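Long-range contacts in NAD-dependent epimerase/dehydratase (Methylobacillus flagellatus KT, PDB 3GPI), which is of unknown function but probably binds NAD through a Rossmann-type sheet, as other members of the epimerase/dehydratase family do: residues 103-109 and 148-154; 4-10 and 64-70; 178-184 and 217-223. One frame throughout, in Å; residues are numbered along the deposited sequence.

How the interactions relate
Going from the N terminus, interaction 2 closes first: strand 6-9 leaves, the chain makes helix 13-24 and strands 29-33 and 45-47, and strand 66-69 returns beside it. Interaction 1 closes next, 103-109 with 148-154 around helix 132-143, and interaction 3 last, 178-184 with 217-223 around helix 187-201 and strand 209-212. The three loops follow in series, without nesting or crossing. Interactions 1 and 2 touch: F105 pairs through its backbone with L67 and Y69, so four strands run on as one parallel sheet. Interaction 3 lies about 25 Å from interaction 1 between centres, joined to it because strands 149-158 and 181-186 are neighbours.

Interaction 1: residues 103-109 and 148-154; sequences HVFFVSS and SSTILRF
V104 to S109 and S149 to F154 run parallel, V104 beside S149 and S109 beside F154, their axes 34° apart, and six backbone hydrogen bonds alternate from V104 N on S148 O to F154 N on S108 O. At the start of the pair the H103 imidazole spans the hydroxyls of S148, just ahead of the strand, and of T150 within it. NE2 donates to T150 OG1 at 2.9 Å, almost straight (173°) and in the ring plane, and T150 OG1 also bonds E207 O. ND1 is hydrogen-bonded to S148 OG at 2.9 Å, while the S148-S149 peptide crosses one face of the ring. With an alanine here, T150 OG1 would probably lose its imidazole donor and keep E207 O, S148 OG would keep a weak bond to Q102 O, and a gap would open beside that peptide. The strands lie inside the Rossmann-type sheet, with helix 187-201 against F105 and L152 and helix 132-143 against F106, S108 and I151. On the face of F105 and L152, F105 CD1 packs 3.7 Å from T150 CB. V107 CG1, trans to its amide nitrogen (chi1 -179°), reaches over the F154 ring, 4.0 Å from the centroid. On the face of F106 and R153, S108 CB meets I151 CG2 at 3.9 Å, and S108 OG and R153 NH2 engage the two carboxylate oxygens of E141, the latter as a salt bridge.

Interaction 2: residues 4-10 and 64-70; sequences SKILIAG and PEILVYC
I6 to A9 pairs in parallel with I66 to Y69, the strand axes 16° apart, and the amides alternate from I66 N on K5 O to C70 N on A9 O. K5 O is held twice, because E65 N also donates to it at 2.9 Å. The E65 side chain, bent at chi2 (100°), turns back across the gap and OE1 takes K5 N at 2.9 Å, very nearly straight (178°). Its other oxygen, OE2, shares a water with K5 NZ. Inside the sheet, I6 CD1 lies alongside I66 CB at 3.6 Å and I6 CG2 nears V68 CG2, on the face covered by helix 13-24. Opposite, L7 CG runs beside L67 CD1, and A9 CB sits 3.7 Å from Y69 CD1, under helix 86-95. G10, the first glycine of a probable GxGxxG dinucleotide-binding turn, follows the strand with backbone angles at which a CB would collide with the carbonyl O of A9; its own O is buried without a partner. The chemistry thus splits: apolar side chains fill both faces, while at the K5 end of the contact the carboxylate of E65 serves one peptide N-H directly and the lysine ammonium through water.

Interaction 3: residues 178-184 and 217-223; sequences RNAWTNR and PLPVHDL. With EDO (1,2-ethanediol), chain C; EDO (1,2-ethanediol), chain B.
W181 and P219 form a non-hydrogen-bonded pair and T182 and L218 a hydrogen-bonded pair where strand 218-219 joins strand 181-186, an antiparallel addition to the otherwise parallel Rossmann-type sheet, and leads at once into helix 220-230 with P219 as N-cap residue. L218 N donates a hydrogen bond to T182 O at 3.0 Å, and L218 O accepts two, from T182 N and T182 OG1, both at 2.8 Å and from opposite faces of its carbonyl plane. The hydroxyl can do so because OG1 stands between the backbone N and carbonyl carbon (chi1 61°), which turns CG2 onto V220 CB at 3.6 Å. Two amides in the first helical turn find acceptors across the contact: V220 N uses A180 O, and H221 N uses N179 OD1 at 2.9 Å, coming from above the amide's plane. N179 ND2 is satisfied by P241 O and by a water that also donates to D222 OD1. Several other polar ends are met by residues elsewhere in the chain: H221 NE2 by P176 O, W181 NE1 by E118 OE1, N183 ND2 by K247 O and N183 OD1 by L249 N. R184 NE donates to O1 of the chain B 1,2-ethanediol, probably from the crystallisation liquor; O2 of the chain C one receives a weak bond from N183 ND2, and its O1 donates to N183 O. R184 NH1 reaches L218 CD2, and helix 266-277 brings Y266 against both side chains. Over one face of the W181 indole lies P219 CG, 4.3 Å from the centroid of the six-membered ring and 11° off its normal.

Interaction 1: residues 103-109 and 148-154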
loop_
_atom_site.group_PDB
_atom_site.type_symbol
_atom_site.label_atom_id
_atom_site.label_comp_id
_atom_site.label_asym_id
_atom_site.label_seq_id
_atom_site.Cartn_x
_atom_site.Cartn_y
_atom_site.Cartn_z
ATOM N N HIS A 103 1.617 -17.787 6.004
ATOM C CA HIS A 103 2.030 -16.410 6.189
ATOM C C HIS A 103 0.890 -15.483 5.880
ATOM O O HIS A 103 0.094 -15.723 4.980
ATOM C CB HIS A 103 3.226 -16.042 5.291
ATOM C CG HIS A 103 4.132 -15.015 5.909
ATOM N ND1 HIS A 103 4.972 -15.294 6.961
ATOM C CD2 HIS A 103 4.255 -13.687 5.677
ATOM C CE1 HIS A 103 5.635 -14.202 7.301
ATOM N NE2 HIS A 103 5.213 -13.210 6.540
ATOM N N VAL A 104 0.828 -14.396 6.651
ATOM C CA VAL A 104 -0.093 -13.300 6.380
ATOM C C VAL A 104 0.686 -12.034 6.036
ATOM O O VAL A 104 1.530 -11.603 6.805
ATOM C CB VAL A 104 -0.967 -13.005 7.584
ATOM C CG1 VAL A 104 -1.885 -11.827 7.279
ATOM C CG2 VAL A 104 -1.775 -14.220 7.961
ATOM N N PHE A 105 0.434 -11.444 4.870
ATOM C CA PHE A 105 0.955 -10.116 4.530
ATOM C C PHE A 105 -0.159 -9.118 4.746
ATOM O O PHE A 105 -1.245 -9.248 4.142
ATOM C CB PHE A 105 1.453 -10.062 3.081
ATOM C CG PHE A 105 2.653 -10.913 2.819
ATOM C CD1 PHE A 105 3.919 -10.418 3.089
ATOM C CD2 PHE A 105 2.542 -12.234 2.361
ATOM C CE1 PHE A 105 5.040 -11.179 2.855
ATOM C CE2 PHE A 105 3.685 -13.006 2.130
ATOM C CZ PHE A 105 4.925 -12.491 2.378
ATOM N N PHE A 106 0.072 -8.129 5.622
ATOM C CA PHE A 106 -0.981 -7.199 5.950
ATOM C C PHE A 106 -0.577 -5.819 5.469
ATOM O O PHE A 106 0.491 -5.315 5.882
ATOM C CB PHE A 106 -1.191 -7.224 7.469
ATOM C CG PHE A 106 -2.181 -6.217 7.968
ATOM C CD1 PHE A 106 -3.546 -6.455 7.885
ATOM C CD2 PHE A 106 -1.740 -5.026 8.528
ATOM C CE1 PHE A 106 -4.485 -5.497 8.336
ATOM C CE2 PHE A 106 -2.654 -4.070 8.991
ATOM C CZ PHE A 106 -4.015 -4.296 8.893
ATOM N N VAL A 107 -1.425 -5.198 4.648
ATOM C CA VAL A 107 -1.132 -3.869 4.118
ATOM C C VAL A 107 -1.666 -2.849 5.095
ATOM O O VAL A 107 -2.864 -2.663 5.266
ATOM C CB VAL A 107 -1.708 -3.642 2.712
ATOM C CG1 VAL A 107 -1.365 -2.250 2.199
ATOM C CG2 VAL A 107 -1.208 -4.724 1.729
ATOM N N SER A 108 -0.730 -2.177 5.722
ATOM C CA SER A 108 -1.038 -1.113 6.679
ATOM C C SER A 108 -0.687 0.218 6.034
ATOM O O SER A 108 -0.530 0.316 4.808
ATOM C CB SER A 108 -0.202 -1.383 7.904
ATOM O OG SER A 108 -0.444 -0.442 8.961
ATOM N N SER A 109 -0.548 1.262 6.851
ATOM C CA SER A 109 -0.297 2.609 6.370
ATOM C C SER A 109 0.741 3.316 7.215
ATOM O O SER A 109 0.727 3.175 8.438
ATOM C CB SER A 109 -1.600 3.414 6.519
ATOM O OG SER A 109 -1.377 4.789 6.203
ATOM N N SER A 148 2.561 -15.987 11.908
ATOM C CA SER A 148 3.689 -15.752 11.000
ATOM C C SER A 148 3.199 -14.711 9.990
ATOM O O SER A 148 2.266 -14.973 9.249
ATOM C CB SER A 148 4.033 -17.045 10.277
ATOM O OG SER A 148 5.152 -16.866 9.435
ATOM N N SER A 149 3.834 -13.536 9.969
ATOM C CA SER A 149 3.246 -12.392 9.263
ATOM C C SER A 149 4.254 -11.307 9.013
ATOM O O SER A 149 5.263 -11.217 9.663
ATOM C CB SER A 149 2.083 -11.830 10.078
ATOM O OG SER A 149 2.511 -11.336 11.324
ATOM N N THR A 150 3.907 -10.450 8.060
ATOM C CA THR A 150 4.673 -9.282 7.694
ATOM C C THR A 150 3.676 -8.166 7.499
ATOM O O THR A 150 2.775 -8.259 6.669
ATOM C CB THR A 150 5.414 -9.502 6.397
ATOM O OG1 THR A 150 6.357 -10.563 6.586
ATOM C CG2 THR A 150 6.166 -8.207 5.985
ATOM N N ILE A 151 3.856 -7.113 8.284
ATOM C CA ILE A 151 3.074 -5.892 8.147
ATOM C C ILE A 151 3.843 -4.978 7.190
ATOM O O ILE A 151 5.049 -4.772 7.297
ATOM C CB ILE A 151 2.969 -5.222 9.512
ATOM C CG1 ILE A 151 2.091 -6.063 10.442
ATOM C CG2 ILE A 151 2.418 -3.798 9.386
ATOM C CD1 ILE A 151 2.310 -5.683 11.883
ATOM N N LEU A 152 3.086 -4.461 6.219
ATOM C CA LEU A 152 3.650 -3.581 5.195
ATOM C C LEU A 152 3.006 -2.208 5.362
ATOM O O LEU A 152 1.840 -2.016 4.959
ATOM C CB LEU A 152 3.313 -4.153 3.813
ATOM C CG LEU A 152 3.888 -5.563 3.625
ATOM C CD1 LEU A 152 3.274 -6.185 2.381
ATOM C CD2 LEU A 152 5.396 -5.563 3.571
ATOM N N ARG A 153 3.740 -1.259 5.966
ATOM C CA ARG A 153 3.161 0.089 6.122
ATOM C C ARG A 153 3.447 0.897 4.864
ATOM O O ARG A 153 4.585 1.309 4.641
ATOM C CB ARG A 153 3.784 0.775 7.338
ATOM C CG ARG A 153 3.262 0.178 8.639
ATOM C CD ARG A 153 3.897 0.832 9.868
ATOM N NE ARG A 153 3.445 0.155 11.082
ATOM C CZ ARG A 153 4.121 0.173 12.238
ATOM N NH1 ARG A 153 5.258 0.830 12.350
ATOM N NH2 ARG A 153 3.635 -0.511 13.256
ATOM N N PHE A 154 2.426 0.988 3.996
ATOM C CA PHE A 154 2.586 1.686 2.721
ATOM C C PHE A 154 2.469 3.198 2.948
ATOM O O PHE A 154 1.602 3.643 3.724
ATOM C CB PHE A 154 1.444 1.294 1.781
ATOM C CG PHE A 154 1.684 0.058 0.949
ATOM C CD1 PHE A 154 1.411 0.101 -0.410
ATOM C CD2 PHE A 154 2.144 -1.116 1.503
ATOM C CE1 PHE A 154 1.612 -1.040 -1.214
ATOM C CE2 PHE A 154 2.387 -2.241 0.699
ATOM C CZ PHE A 154 2.106 -2.225 -0.646
#

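Interaction 2: residues 4-10 and 64-70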
loop_
_atom_site.group_PDB
_atom_site.type_symbol
_atom_site.label_atom_id
_atom_site.label_comp_id
_atom_site.label_asym_id
_atom_site.label_seq_id
_atom_site.Cartn_x
_atom_site.Cartn_y
_atom_site.Cartn_z
ATOM N N SER A 4 2.956 -21.358 -3.853
ATOM C CA SER A 4 1.914 -21.146 -2.841
ATOM C C SER A 4 0.594 -20.669 -3.484
ATOM O O SER A 4 0.594 -19.877 -4.434
ATOM C CB SER A 4 2.401 -20.134 -1.809
ATOM O OG SER A 4 2.869 -18.982 -2.508
ATOM N N LYS A 5 -0.522 -21.163 -2.942
ATOM C CA LYS A 5 -1.866 -20.671 -3.291
ATOM C C LYS A 5 -2.106 -19.418 -2.457
ATOM O O LYS A 5 -1.787 -19.400 -1.249
ATOM C CB LYS A 5 -2.920 -21.714 -2.957
ATOM C CG LYS A 5 -2.758 -22.982 -3.793
ATOM C CD LYS A 5 -3.941 -23.888 -3.496
ATOM C CE LYS A 5 -3.809 -25.221 -4.177
ATOM N NZ LYS A 5 -2.963 -26.137 -3.378
ATOM N N ILE A 6 -2.644 -18.370 -3.089
ATOM C CA ILE A 6 -2.729 -17.047 -2.480
ATOM C C ILE A 6 -4.163 -16.591 -2.456
ATOM O O ILE A 6 -4.850 -16.681 -3.468
ATOM C CB ILE A 6 -1.967 -15.998 -3.323
ATOM C CG1 ILE A 6 -0.602 -16.491 -3.814
ATOM C CG2 ILE A 6 -1.836 -14.688 -2.562
ATOM C CD1 ILE A 6 0.413 -16.687 -2.740
ATOM N N LEU A 7 -4.611 -16.117 -1.295
ATOM C CA LEU A 7 -5.890 -15.397 -1.191
ATOM C C LEU A 7 -5.582 -13.936 -0.948
ATOM O O LEU A 7 -4.833 -13.619 -0.029
ATOM C CB LEU A 7 -6.711 -15.955 -0.042
ATOM C CG LEU A 7 -7.986 -15.186 0.300
ATOM C CD1 LEU A 7 -8.939 -15.062 -0.862
ATOM C CD2 LEU A 7 -8.637 -15.887 1.487
ATOM N N ILE A 8 -6.113 -13.071 -1.818
ATOM C CA ILE A 8 -5.960 -11.619 -1.641
ATOM C C ILE A 8 -7.313 -11.069 -1.187
ATOM O O ILE A 8 -8.284 -11.131 -1.960
ATOM C CB ILE A 8 -5.545 -10.955 -2.959
ATOM C CG1 ILE A 8 -4.175 -11.503 -3.433
ATOM C CG2 ILE A 8 -5.499 -9.417 -2.780
ATOM C CD1 ILE A 8 -3.775 -11.088 -4.840
ATOM N N ALA A 9 -7.395 -10.592 0.044
ATOM C CA ALA A 9 -8.635 -10.006 0.538
ATOM C C ALA A 9 -8.574 -8.522 0.279
ATOM O O ALA A 9 -7.746 -7.825 0.854
ATOM C CB ALA A 9 -8.814 -10.265 1.989
ATOM N N GLY A 10 -9.465 -8.054 -0.591
ATOM C CA GLY A 10 -9.488 -6.672 -1.015
ATOM C C GLY A 10 -8.968 -6.582 -2.428
ATOM O O GLY A 10 -7.770 -6.798 -2.676
ATOM N N PRO A 64 -5.690 -21.457 1.062
ATOM C CA PRO A 64 -4.490 -20.691 0.710
ATOM C C PRO A 64 -3.327 -21.004 1.668
ATOM O O PRO A 64 -3.551 -21.263 2.857
ATOM C CB PRO A 64 -4.950 -19.241 0.928
ATOM C CG PRO A 64 -5.971 -19.358 2.049
ATOM C CD PRO A 64 -6.751 -20.586 1.620
ATOM N N GLU A 65 -2.098 -20.944 1.159
ATOM C CA GLU A 65 -0.923 -20.931 2.019
ATOM C C GLU A 65 -0.573 -19.506 2.420
ATOM O O GLU A 65 0.094 -19.311 3.432
ATOM C CB GLU A 65 0.256 -21.541 1.280
ATOM C CG GLU A 65 0.251 -23.078 1.371
ATOM C CD GLU A 65 -0.282 -23.808 0.150
ATOM O OE1 GLU A 65 -0.238 -23.284 -0.996
ATOM O OE2 GLU A 65 -0.698 -24.979 0.343
ATOM N N ILE A 66 -0.994 -18.518 1.618
ATOM C CA ILE A 66 -0.658 -17.133 1.890
ATOM C C ILE A 66 -1.924 -16.283 1.843
ATOM O O ILE A 66 -2.733 -16.410 0.907
ATOM C CB ILE A 66 0.353 -16.578 0.852
ATOM C CG1 ILE A 66 1.626 -17.408 0.784
ATOM C CG2 ILE A 66 0.665 -15.090 1.082
ATOM C CD1 ILE A 66 2.551 -17.285 1.962
ATOM N N LEU A 67 -2.127 -15.453 2.881
ATOM C CA LEU A 67 -3.149 -14.412 2.841
ATOM C C LEU A 67 -2.497 -13.062 2.646
ATOM O O LEU A 67 -1.579 -12.742 3.395
ATOM C CB LEU A 67 -3.929 -14.406 4.147
ATOM C CG LEU A 67 -4.918 -13.246 4.340
ATOM C CD1 LEU A 67 -6.046 -13.258 3.316
ATOM C CD2 LEU A 67 -5.478 -13.307 5.772
ATOM N N VAL A 68 -2.949 -12.292 1.645
ATOM C CA VAL A 68 -2.568 -10.883 1.558
ATOM C C VAL A 68 -3.822 -10.089 1.887
ATOM O O VAL A 68 -4.818 -10.204 1.170
ATOM C CB VAL A 68 -2.059 -10.498 0.138
ATOM C CG1 VAL A 68 -1.632 -9.045 0.136
ATOM C CG2 VAL A 68 -0.904 -11.390 -0.254
ATOM N N TYR A 69 -3.781 -9.324 2.971
ATOM C CA TYR A 69 -4.960 -8.620 3.417
ATOM C C TYR A 69 -4.787 -7.139 3.128
ATOM O O TYR A 69 -3.929 -6.499 3.724
ATOM C CB TYR A 69 -5.166 -8.880 4.913
ATOM C CG TYR A 69 -6.514 -8.450 5.428
ATOM C CD1 TYR A 69 -7.596 -9.312 5.377
ATOM C CD2 TYR A 69 -6.700 -7.169 5.942
ATOM C CE1 TYR A 69 -8.833 -8.920 5.823
ATOM C CE2 TYR A 69 -7.933 -6.772 6.419
ATOM C CZ TYR A 69 -8.992 -7.648 6.342
ATOM O OH TYR A 69 -10.221 -7.243 6.790
ATOM N N CYS A 70 -5.617 -6.650 2.217
ATOM C CA CYS A 70 -5.569 -5.265 1.737
ATOM C C CYS A 70 -6.766 -4.437 2.224
ATOM O O CYS A 70 -6.748 -3.215 2.046
ATOM C CB CYS A 70 -5.616 -5.266 0.223
ATOM S SG CYS A 70 -4.397 -6.286 -0.584
HETATM O O HOH W 1 -3.198 -25.277 -0.804
#

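Interaction 3: residues 178-184 and 217-223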
loop_
_atom_site.group_PDB
_atom_site.type_symbol
_atom_site.label_atom_id
_atom_site.label_comp_id
_atom_site.label_asym_id
_atom_site.label_seq_id
_atom_site.Cartn_x
_atom_site.Cartn_y
_atom_site.Cartn_z
ATOM N N ARG A 178 0.452 24.842 3.864
ATOM C CA ARG A 178 1.562 24.222 4.583
ATOM C C ARG A 178 2.366 23.355 3.627
ATOM O O ARG A 178 1.780 22.559 2.891
ATOM C CB ARG A 178 1.028 23.352 5.700
ATOM C CG ARG A 178 2.081 22.996 6.679
ATOM C CD ARG A 178 1.927 21.580 7.043
ATOM N NE ARG A 178 2.060 21.400 8.464
ATOM C CZ ARG A 178 1.733 20.291 9.117
ATOM N NH1 ARG A 178 1.266 19.219 8.473
ATOM N NH2 ARG A 178 1.900 20.260 10.422
ATOM N N ASN A 179 3.683 23.481 3.683
ATOM C CA ASN A 179 4.588 22.740 2.796
ATOM C C ASN A 179 5.212 21.540 3.508
ATOM O O ASN A 179 6.379 21.562 3.868
ATOM C CB ASN A 179 5.648 23.722 2.264
ATOM C CG ASN A 179 6.513 23.120 1.209
ATOM O OD1 ASN A 179 6.134 22.098 0.607
ATOM N ND2 ASN A 179 7.654 23.720 0.941
ATOM N N ALA A 180 4.398 20.500 3.689
ATOM C CA ALA A 180 4.780 19.322 4.476
ATOM C C ALA A 180 5.514 18.288 3.635
ATOM O O ALA A 180 5.332 18.214 2.429
ATOM C CB ALA A 180 3.532 18.727 5.064
ATOM N N TRP A 181 6.331 17.472 4.287
ATOM C CA TRP A 181 6.924 16.310 3.635
ATOM C C TRP A 181 5.882 15.335 3.116
ATOM O O TRP A 181 4.830 15.121 3.728
ATOM C CB TRP A 181 7.824 15.575 4.629
ATOM C CG TRP A 181 9.047 16.354 4.927
ATOM C CD1 TRP A 181 9.262 17.165 6.024
ATOM C CD2 TRP A 181 10.204 16.471 4.107
ATOM N NE1 TRP A 181 10.503 17.736 5.942
ATOM C CE2 TRP A 181 11.114 17.332 4.779
ATOM C CE3 TRP A 181 10.595 15.884 2.884
ATOM C CZ2 TRP A 181 12.372 17.657 4.250
ATOM C CZ3 TRP A 181 11.860 16.200 2.364
ATOM C CH2 TRP A 181 12.729 17.071 3.051
ATOM N N THR A 182 6.168 14.762 1.945
ATOM C CA THR A 182 5.295 13.746 1.360
ATOM C C THR A 182 6.124 12.517 1.000
ATOM O O THR A 182 7.267 12.644 0.490
ATOM C CB THR A 182 4.534 14.287 0.106
ATOM O OG1 THR A 182 5.466 14.680 -0.925
ATOM C CG2 THR A 182 3.638 15.472 0.471
ATOM N N ASN A 183 5.515 11.357 1.237
ATOM C CA ASN A 183 6.142 10.044 1.037
ATOM C C ASN A 183 5.216 9.267 0.150
ATOM O O ASN A 183 3.992 9.322 0.293
ATOM C CB ASN A 183 6.297 9.322 2.357
ATOM C CG ASN A 183 7.183 10.071 3.335
ATOM O OD1 ASN A 183 8.402 9.978 3.288
ATOM N ND2 ASN A 183 6.556 10.841 4.213
ATOM N N ARG A 184 5.802 8.524 -0.774
ATOM C CA ARG A 184 4.966 7.800 -1.773
ATOM C C ARG A 184 5.518 6.442 -2.180
ATOM O O ARG A 184 6.705 6.163 -2.017
ATOM C CB ARG A 184 4.808 8.626 -3.072
ATOM C CG ARG A 184 6.127 8.755 -3.857
ATOM C CD ARG A 184 6.183 9.852 -4.954
ATOM N NE ARG A 184 5.597 11.039 -4.353
ATOM C CZ ARG A 184 6.136 11.698 -3.347
ATOM N NH1 ARG A 184 7.396 11.500 -2.981
ATOM N NH2 ARG A 184 5.411 12.602 -2.741
ATOM N N PRO A 217 11.397 11.196 -0.275
ATOM C CA PRO A 217 10.356 12.085 0.233
ATOM C C PRO A 217 10.676 13.510 -0.230
ATOM O O PRO A 217 11.827 13.888 -0.398
ATOM C CB PRO A 217 10.490 11.974 1.758
ATOM C CG PRO A 217 11.652 11.094 2.046
ATOM C CD PRO A 217 12.290 10.673 0.775
ATOM N N LEU A 218 9.644 14.318 -0.397
ATOM C CA LEU A 218 9.903 15.724 -0.714
ATOM C C LEU A 218 8.768 16.574 -0.206
ATOM O O LEU A 218 7.653 16.093 0.004
ATOM C CB LEU A 218 10.185 16.004 -2.223
ATOM C CG LEU A 218 8.988 15.948 -3.183
ATOM C CD1 LEU A 218 9.464 16.297 -4.640
ATOM C CD2 LEU A 218 8.360 14.566 -3.202
ATOM N N PRO A 219 9.048 17.859 -0.005
ATOM C CA PRO A 219 7.983 18.756 0.405
ATOM C C PRO A 219 6.937 18.859 -0.704
ATOM O O PRO A 219 7.297 18.860 -1.897
ATOM C CB PRO A 219 8.713 20.106 0.553
ATOM C CG PRO A 219 10.137 19.751 0.827
ATOM C CD PRO A 219 10.346 18.538 -0.078
ATOM N N VAL A 220 5.675 18.972 -0.318
ATOM C CA VAL A 220 4.572 18.901 -1.283
ATOM C C VAL A 220 4.703 20.003 -2.362
ATOM O O VAL A 220 4.394 19.786 -3.516
ATOM C CB VAL A 220 3.180 18.896 -0.584
ATOM C CG1 VAL A 220 2.863 20.252 0.096
ATOM C CG2 VAL A 220 2.082 18.470 -1.524
ATOM N N HIS A 221 5.181 21.181 -1.981
ATOM C CA HIS A 221 5.335 22.233 -2.978
ATOM C C HIS A 221 6.397 21.939 -4.002
ATOM O O HIS A 221 6.272 22.357 -5.136
ATOM C CB HIS A 221 5.584 23.616 -2.311
ATOM C CG HIS A 221 4.325 24.263 -1.821
ATOM N ND1 HIS A 221 3.747 25.325 -2.484
ATOM C CD2 HIS A 221 3.520 23.982 -0.761
ATOM C CE1 HIS A 221 2.640 25.670 -1.846
ATOM N NE2 HIS A 221 2.480 24.880 -0.801
ATOM N N ASP A 222 7.440 21.211 -3.617
ATOM C CA ASP A 222 8.420 20.841 -4.619
ATOM C C ASP A 222 7.834 19.853 -5.621
ATOM O O ASP A 222 8.117 19.930 -6.816
ATOM C CB ASP A 222 9.664 20.224 -3.978
ATOM C CG ASP A 222 10.535 21.242 -3.251
ATOM O OD1 ASP A 222 10.297 22.463 -3.366
ATOM O OD2 ASP A 222 11.448 20.767 -2.562
ATOM N N LEU A 223 7.011 18.926 -5.157
ATOM C CA LEU A 223 6.382 17.971 -6.056
ATOM C C LEU A 223 5.389 18.688 -6.970
ATOM O O LEU A 223 5.398 18.458 -8.173
ATOM C CB LEU A 223 5.670 16.890 -5.228
ATOM C CG LEU A 223 4.908 15.878 -6.070
ATOM C CD1 LEU A 223 5.815 15.122 -7.074
ATOM C CD2 LEU A 223 4.201 14.868 -5.198
HETATM C C1 EDO C . 3.266 11.645 3.156
HETATM O O1 EDO C . 2.640 11.768 1.909
HETATM C C2 EDO C . 3.208 10.237 3.640
HETATM O O2 EDO C . 3.561 10.087 4.984
HETATM C C1 EDO B . 1.850 11.440 -3.766
HETATM O O1 EDO B . 2.770 11.306 -4.796
HETATM C C2 EDO B . 2.709 12.013 -2.691
HETATM O O2 EDO B . 2.211 13.306 -2.487
HETATM O O HOH W 2 10.077 23.412 -0.698
#